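Local coordinates for purine nucleoside phosphorylase (Thermus thermophilus, PDB 1ODK) that catalyses the reversible phosphorolysis of purine nucleosides, releasing the free base and (deoxy)ribose 1-phosphate, at the interface of chains A and B. Numbering follows the deposited sequence. Chains: chain A/B, Purine nucleoside phosphorylase.

The interface of chains A and B. Residues chain A 21-23; chain B 43-45.
A:Asp22 and B:Arg44 meet in a water-bridged patch of a two-fold homodimer interface within the deposited hexamer, where, as is usual in hexameric relatives, an arginine of one subunit reaches the phosphate-binding loop of the other; the same contact recurs with the chains exchanged. It is a worked example of how oppositely charged side chains can cross obliquely at an interface without forming a salt bridge. The carboxylate of A:Asp22 has CG anti to the backbone N (chi1 176°), which carries it over the backbone and CG methylene of B:Arg44: OD1 lies 3.4 Å from B:Arg44 CA, and CG 3.8 Å from B:Arg44 CG. The arginine side chain, extended from CG to NE, runs past the aspartate instead of pointing at it. A:Asp22 CB sits over the rim of one guanidinium face, while OD2 remains 5.0 Å from NE of B:Arg44, and any attraction would act at a distance.

No polar atoms meet directly here; two waters bridge the chains. One, its O 2.6 Å from A:Asp22 OD1, also takes the backbone N-H of B:Arg44; the other, in the guanidinium plane at its edge, accepts a bent bond from NH1 (136° at H) and lies 2.7 Å from A:Gly21 O. Alongside, A:Pro23, first residue of helix 23-33, presses CG to 3.5 Å from the carbonyl carbon of B:Arg44. An alanine in place of A:Asp22 would probably leave the water at B:Arg44 N without its carboxylate partner and open a gap over the arginine methylene. The patch probably contributes to dimer stability and, by bringing B:Arg44 to chain A's Gly-Asp-Pro phosphate loop, probably completes the active site, although no phosphate is modelled between them here.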
ATOM      1  N   GLY A  21      -5.265   2.241  30.989  1.00 11.83           N
ATOM      2  CA  GLY A  21      -4.385   1.250  30.393  1.00 12.54           C
ATOM      3  C   GLY A  21      -3.613   0.461  31.438  1.00 14.49           C
ATOM      4  O   GLY A  21      -3.290  -0.710  31.245  1.00 15.95           O
ATOM      5  N   ASP A  22      -3.347   1.117  32.562  1.00 13.16           N
ATOM      6  CA  ASP A  22      -2.584   0.558  33.675  1.00 14.76           C
ATOM      7  C   ASP A  22      -3.493  -0.030  34.763  1.00 15.63           C
ATOM      8  O   ASP A  22      -4.362   0.663  35.290  1.00 15.82           O
ATOM      9  CB  ASP A  22      -1.708   1.686  34.240  1.00 15.74           C
ATOM     10  CG  ASP A  22      -0.919   1.284  35.474  1.00 18.69           C
ATOM     11  OD1 ASP A  22      -0.939   0.106  35.879  1.00 20.35           O
ATOM     12  OD2 ASP A  22      -0.258   2.175  36.040  1.00 25.16           O
ATOM     13  N   PRO A  23      -3.302  -1.319  35.109  1.00 14.29           N
ATOM     14  CA  PRO A  23      -4.139  -1.938  36.143  1.00 14.87           C
ATOM     15  C   PRO A  23      -3.963  -1.236  37.483  1.00 16.23           C
ATOM     16  O   PRO A  23      -4.893  -1.174  38.290  1.00 15.50           O
ATOM     17  CB  PRO A  23      -3.656  -3.390  36.162  1.00 14.20           C
ATOM     18  CG  PRO A  23      -2.223  -3.280  35.734  1.00 15.23           C
ATOM     19  CD  PRO A  23      -2.285  -2.265  34.615  1.00 13.85           C
TER
ATOM     20  N   HIS B  43       5.013  -3.251  38.180  1.00 14.33           N
ATOM     21  CA  HIS B  43       4.434  -2.041  37.599  1.00 16.88           C
ATOM     22  C   HIS B  43       3.654  -2.402  36.338  1.00 16.83           C
ATOM     23  O   HIS B  43       4.109  -3.220  35.533  1.00 16.04           O
ATOM     24  CB  HIS B  43       5.525  -1.031  37.245  1.00 16.49           C
ATOM     25  CG  HIS B  43       4.987   0.271  36.739  1.00 23.18           C
ATOM     26  ND1 HIS B  43       5.203   0.719  35.454  1.00 26.03           N
ATOM     27  CD2 HIS B  43       4.208   1.204  37.336  1.00 21.97           C
ATOM     28  CE1 HIS B  43       4.578   1.870  35.281  1.00 27.50           C
ATOM     29  NE2 HIS B  43       3.966   2.186  36.408  1.00 27.83           N
ATOM     30  N   ARG B  44       2.483  -1.788  36.175  1.00 14.50           N
ATOM     31  CA  ARG B  44       1.603  -2.046  35.035  1.00 15.38           C
ATOM     32  C   ARG B  44       1.191  -3.510  34.902  1.00 15.31           C
ATOM     33  O   ARG B  44       0.754  -3.955  33.837  1.00 16.53           O
ATOM     34  CB  ARG B  44       2.249  -1.563  33.732  1.00 18.46           C
ATOM     35  CG  ARG B  44       1.960  -0.092  33.427  1.00 21.49           C
ATOM     36  CD  ARG B  44       2.701   0.384  32.189  1.00 25.27           C
ATOM     37  NE  ARG B  44       2.355   1.755  31.817  1.00 27.38           N
ATOM     38  CZ  ARG B  44       1.212   2.118  31.237  1.00 30.14           C
ATOM     39  NH1 ARG B  44       0.280   1.216  30.952  1.00 28.26           N
ATOM     40  NH2 ARG B  44       1.002   3.394  30.937  1.00 33.98           N
ATOM     41  N   GLY B  45       1.319  -4.253  35.994  1.00 13.57           N
ATOM     42  CA  GLY B  45       0.951  -5.655  35.977  1.00 15.78           C
ATOM     43  C   GLY B  45       1.900  -6.512  35.160  1.00 16.80           C
ATOM     44  O   GLY B  45       1.624  -7.689  34.921  1.00 15.51           O
TER
HETATM   45  O   HOH W   1      -0.674  -1.429  31.235  1.00 18.86           O
HETATM   46  O   HOH W   2       0.825  -0.310  37.724  1.00 24.27           O